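Local coordinates for putative esterase (Sulfolobus solfataricus P2, PDB 2RAU), which is probably a lipase or esterase of the alpha/beta-hydrolase clan that binds calcium ions, at residues P57-W71 and Y97-F109. Numbering follows the deposited sequence. Where two conformers were deposited one is given.
Sequences PGTWSSGEQLVTISW and YTIDYRTHYVPPF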
# COMPACT_ATOMS: atom_id res chain seq x y z
N PRO A 57 0.17 0.68 3.29
CA PRO A 57 -0.08 0.71 1.86
C PRO A 57 0.72 1.75 1.11
O PRO A 57 1.26 2.65 1.71
CB PRO A 57 -1.57 1.06 1.76
CG PRO A 57 -2.12 0.75 3.16
CD PRO A 57 -1.02 1.08 4.07
N GLY A 58 0.69 1.63 -0.23
CA GLY A 58 1.39 2.53 -1.13
C GLY A 58 0.45 3.61 -1.63
O GLY A 58 -0.61 3.78 -1.08
N THR A 59 0.89 4.36 -2.63
CA THR A 59 0.16 5.50 -3.17
C THR A 59 -1.21 5.07 -3.69
O THR A 59 -1.32 4.12 -4.46
CB THR A 59 0.96 6.14 -4.32
OG1 THR A 59 2.30 6.28 -3.91
CG2 THR A 59 0.44 7.52 -4.71
N TRP A 60 -2.24 5.81 -3.25
CA TRP A 60 -3.64 5.60 -3.56
C TRP A 60 -4.17 4.30 -2.98
O TRP A 60 -5.33 3.96 -3.20
CB TRP A 60 -3.93 5.59 -5.06
CG TRP A 60 -3.48 6.83 -5.79
CD1 TRP A 60 -4.06 8.09 -5.75
CD2 TRP A 60 -2.44 6.90 -6.75
NE1 TRP A 60 -3.37 8.93 -6.57
CE2 TRP A 60 -2.38 8.23 -7.21
CE3 TRP A 60 -1.52 5.95 -7.25
CZ2 TRP A 60 -1.45 8.65 -8.15
CZ3 TRP A 60 -0.56 6.39 -8.14
CH2 TRP A 60 -0.54 7.72 -8.59
N SER A 61 -3.37 3.62 -2.18
CA SER A 61 -3.79 2.37 -1.57
C SER A 61 -4.30 2.62 -0.14
O SER A 61 -4.19 3.73 0.38
CB SER A 61 -2.68 1.33 -1.69
OG SER A 61 -3.08 -0.00 -1.25
N SER A 62 -4.96 1.59 0.42
CA SER A 62 -5.57 1.64 1.72
C SER A 62 -5.53 0.26 2.39
O SER A 62 -5.35 -0.77 1.70
CB SER A 62 -7.03 2.08 1.58
OG SER A 62 -7.82 1.11 0.92
N GLY A 63 -5.74 0.24 3.71
CA GLY A 63 -5.83 -1.00 4.44
C GLY A 63 -7.02 -1.81 3.95
O GLY A 63 -6.92 -3.02 3.85
N GLU A 64 -8.13 -1.13 3.65
CA GLU A 64 -9.28 -1.78 3.06
C GLU A 64 -8.90 -2.54 1.77
O GLU A 64 -9.24 -3.72 1.60
CB GLU A 64 -10.40 -0.76 2.77
CG GLU A 64 -11.66 -1.47 2.27
CD GLU A 64 -12.83 -0.58 1.88
OE1 GLU A 64 -12.70 0.63 2.10
OE2 GLU A 64 -13.86 -1.13 1.38
N GLN A 65 -8.20 -1.87 0.86
CA GLN A 65 -7.75 -2.50 -0.36
C GLN A 65 -6.93 -3.74 -0.06
O GLN A 65 -7.10 -4.76 -0.73
CB GLN A 65 -6.95 -1.55 -1.22
CG GLN A 65 -6.71 -2.10 -2.62
CD GLN A 65 -5.93 -1.17 -3.48
OE1 GLN A 65 -4.95 -0.55 -3.05
NE2 GLN A 65 -6.37 -1.05 -4.73
N LEU A 66 -6.06 -3.64 0.95
CA LEU A 66 -5.16 -4.73 1.32
C LEU A 66 -5.80 -5.94 1.93
O LEU A 66 -5.21 -7.02 1.94
CB LEU A 66 -4.04 -4.21 2.22
CG LEU A 66 -2.74 -3.78 1.55
CD1 LEU A 66 -2.85 -3.10 0.18
CD2 LEU A 66 -1.79 -3.10 2.44
N VAL A 67 -7.03 -5.77 2.42
CA VAL A 67 -7.78 -6.86 3.02
C VAL A 67 -8.84 -7.37 2.05
O VAL A 67 -8.91 -8.54 1.77
CB VAL A 67 -8.50 -6.43 4.37
CG1 VAL A 67 -9.29 -7.60 5.03
CG2 VAL A 67 -7.52 -5.74 5.35
N THR A 68 -9.69 -6.48 1.56
CA THR A 68 -10.81 -6.91 0.76
C THR A 68 -10.86 -6.40 -0.69
O THR A 68 -11.83 -6.68 -1.41
CB THR A 68 -12.16 -6.59 1.48
OG1 THR A 68 -12.19 -5.22 1.84
CG2 THR A 68 -12.38 -7.46 2.75
N ILE A 69 -9.83 -5.70 -1.16
CA ILE A 69 -9.77 -5.25 -2.55
C ILE A 69 -11.05 -4.49 -2.88
O ILE A 69 -11.71 -4.72 -3.90
CB ILE A 69 -9.48 -6.41 -3.55
CG1 ILE A 69 -8.54 -7.48 -2.88
CG2 ILE A 69 -8.79 -5.89 -4.83
CD1 ILE A 69 -8.21 -8.68 -3.75
N SER A 70 -11.38 -3.58 -1.96
CA SER A 70 -12.57 -2.78 -2.01
C SER A 70 -12.30 -1.33 -1.61
O SER A 70 -11.22 -1.01 -1.04
CB SER A 70 -13.62 -3.45 -1.13
OG SER A 70 -13.32 -3.49 0.26
N TRP A 71 -13.23 -0.45 -1.97
CA TRP A 71 -13.21 0.99 -1.61
C TRP A 71 -14.56 1.38 -1.07
O TRP A 71 -15.57 1.33 -1.78
CB TRP A 71 -12.92 1.82 -2.85
CG TRP A 71 -12.77 3.28 -2.62
CD1 TRP A 71 -11.68 3.95 -2.15
CD2 TRP A 71 -13.77 4.28 -2.88
NE1 TRP A 71 -11.93 5.29 -2.13
CE2 TRP A 71 -13.22 5.52 -2.52
CE3 TRP A 71 -15.09 4.22 -3.31
CZ2 TRP A 71 -13.93 6.71 -2.65
CZ3 TRP A 71 -15.79 5.38 -3.45
CH2 TRP A 71 -15.21 6.62 -3.14
N TYR A 97 -2.25 -6.13 10.69
CA TYR A 97 -2.95 -4.89 10.77
C TYR A 97 -2.57 -4.06 9.58
O TYR A 97 -1.49 -4.22 9.00
CB TYR A 97 -2.53 -4.10 12.03
CG TYR A 97 -2.75 -4.79 13.37
CD1 TYR A 97 -1.81 -5.70 13.88
CD2 TYR A 97 -3.84 -4.50 14.14
CE1 TYR A 97 -1.97 -6.29 15.13
CE2 TYR A 97 -4.01 -5.10 15.42
CZ TYR A 97 -3.07 -5.99 15.89
OH TYR A 97 -3.27 -6.50 17.16
N THR A 98 -3.46 -3.15 9.18
CA THR A 98 -3.17 -2.27 8.08
C THR A 98 -4.05 -1.01 8.20
O THR A 98 -5.18 -1.07 8.63
CB THR A 98 -3.28 -2.98 6.70
OG1 THR A 98 -2.93 -2.07 5.64
CG2 THR A 98 -4.70 -3.60 6.48
N ILE A 99 -3.49 0.10 7.76
CA ILE A 99 -3.99 1.47 7.98
C ILE A 99 -4.63 2.05 6.72
O ILE A 99 -4.13 1.84 5.59
CB ILE A 99 -2.81 2.37 8.44
CG1 ILE A 99 -3.29 3.81 8.71
CG2 ILE A 99 -1.65 2.35 7.43
CD1 ILE A 99 -2.19 4.82 9.34
N ASP A 100 -5.78 2.70 6.94
CA ASP A 100 -6.42 3.56 5.99
C ASP A 100 -5.93 4.98 6.28
O ASP A 100 -6.17 5.54 7.36
CB ASP A 100 -7.92 3.53 6.07
CG ASP A 100 -8.50 2.17 5.79
OD1 ASP A 100 -8.00 1.48 4.88
OD2 ASP A 100 -9.51 1.80 6.41
N TYR A 101 -5.16 5.53 5.35
CA TYR A 101 -4.67 6.88 5.48
C TYR A 101 -5.83 7.84 5.29
O TYR A 101 -6.89 7.44 4.84
CB TYR A 101 -3.69 7.18 4.37
CG TYR A 101 -2.47 6.31 4.32
CD1 TYR A 101 -1.64 6.15 5.44
CD2 TYR A 101 -2.12 5.67 3.14
CE1 TYR A 101 -0.48 5.37 5.37
CE2 TYR A 101 -0.97 4.90 3.06
CZ TYR A 101 -0.14 4.76 4.16
OH TYR A 101 0.99 3.98 4.02
N ARG A 102 -5.58 9.12 5.54
CA ARG A 102 -6.61 10.15 5.40
C ARG A 102 -7.21 10.23 3.99
O ARG A 102 -8.37 10.66 3.80
CB ARG A 102 -6.07 11.52 5.86
CG ARG A 102 -5.57 11.52 7.30
CD ARG A 102 -5.13 12.87 7.72
NE ARG A 102 -4.39 12.80 8.97
CZ ARG A 102 -4.32 13.76 9.88
NH1 ARG A 102 -4.96 14.91 9.75
NH2 ARG A 102 -3.63 13.55 10.97
N THR A 103 -6.40 9.84 3.02
CA THR A 103 -6.79 9.75 1.59
C THR A 103 -8.00 8.84 1.39
O THR A 103 -8.77 9.02 0.46
CB THR A 103 -5.60 9.26 0.74
OG1 THR A 103 -5.03 8.11 1.38
CG2 THR A 103 -4.61 10.39 0.51
N HIS A 104 -8.21 7.91 2.33
CA HIS A 104 -9.31 7.01 2.26
C HIS A 104 -10.66 7.62 2.65
O HIS A 104 -11.67 6.93 2.55
CB HIS A 104 -9.06 5.77 3.08
CG HIS A 104 -9.87 4.59 2.65
ND1 HIS A 104 -9.97 4.18 1.33
CD2 HIS A 104 -10.58 3.69 3.38
CE1 HIS A 104 -10.73 3.09 1.28
NE2 HIS A 104 -11.11 2.78 2.51
N TYR A 105 -10.66 8.90 3.00
CA TYR A 105 -11.87 9.62 3.41
C TYR A 105 -12.16 10.82 2.50
O TYR A 105 -13.17 11.52 2.71
CB TYR A 105 -11.75 10.04 4.89
CG TYR A 105 -11.80 8.80 5.74
CD1 TYR A 105 -13.00 8.25 6.06
CD2 TYR A 105 -10.63 8.14 6.12
CE1 TYR A 105 -13.06 7.08 6.72
CE2 TYR A 105 -10.68 6.97 6.77
CZ TYR A 105 -11.91 6.45 7.09
OH TYR A 105 -12.06 5.28 7.79
N VAL A 106 -11.38 10.98 1.45
CA VAL A 106 -11.58 12.10 0.48
C VAL A 106 -12.70 11.77 -0.56
O VAL A 106 -12.65 10.74 -1.23
CB VAL A 106 -10.23 12.44 -0.22
CG1 VAL A 106 -10.40 13.58 -1.33
CG2 VAL A 106 -9.17 12.82 0.81
N PRO A 107 -13.73 12.63 -0.68
CA PRO A 107 -14.71 12.36 -1.70
C PRO A 107 -14.12 12.45 -3.12
O PRO A 107 -13.27 13.29 -3.40
CB PRO A 107 -15.75 13.46 -1.52
CG PRO A 107 -15.45 14.08 -0.22
CD PRO A 107 -14.01 13.89 0.01
N PRO A 108 -14.56 11.56 -4.01
CA PRO A 108 -14.00 11.53 -5.34
C PRO A 108 -14.42 12.71 -6.21
O PRO A 108 -13.77 13.00 -7.23
CB PRO A 108 -14.51 10.21 -5.88
CG PRO A 108 -15.87 10.03 -5.21
CD PRO A 108 -15.59 10.53 -3.80
N PHE A 109 -15.48 13.41 -5.82
CA PHE A 109 -16.03 14.48 -6.67
C PHE A 109 -15.42 15.83 -6.34
O PHE A 109 -15.73 16.80 -7.02
CB PHE A 109 -17.56 14.55 -6.57
CG PHE A 109 -18.07 14.64 -5.16
CD1 PHE A 109 -18.10 15.85 -4.47
CD2 PHE A 109 -18.41 13.48 -4.48
CE1 PHE A 109 -18.52 15.91 -3.18
CE2 PHE A 109 -18.83 13.55 -3.20
CZ PHE A 109 -18.84 14.76 -2.53
O HOH W 1 -4.71 6.25 -0.47
O HOH W 2 -5.57 5.06 2.46
O HOH W 3 -11.33 8.25 -0.83
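At the start of helix 63-68, Ser62 CA lies 4.8 Å from Asp100 CA and Gly63 CA 4.7 Å from Thr98 CA; the axes of the helix and strand 97-100 approach to 7.1 Å and run at 137°. Gly63 packs so closely on Thr98 that a side chain there would strike the strand. Asp100 OD1 accepts from Glu64 N through its syn lone pair (2.9 Å), while Ser62 OG caps Gln65 N. The imidazole of His104 is gripped by Ser62 CB over one face, by Asp273 OD1 hydrogen-bonded to ND1, and by Glu64 OE1, which accepts from NE2 in the ring plane (2.7 Å), the carboxylate standing 81° to the ring. With CG anti to the backbone N (chi1 -175°) and the chain extended, Glu64 reaches the ring edge, and Ser70 OG holds its other oxygen. A leucine in place of His104 would probably cost Glu64 OE1 its imidazole donor and Asp273 OD1 its ND1 partner. Trp71 CH2 touches Pro108 CD (4.0 Å), and a water links Trp71 NE1 to the Thr103 and Val106 carbonyls. Tyr101 OH donates to Pro57 O (2.7 Å). Strand 94-100 lies between strands 37-45 and 52-56, with helix 123-141 on Ile99; the turn and helix following strand 52-56 cover its C-terminal end, as in the alpha/beta-hydrolase fold.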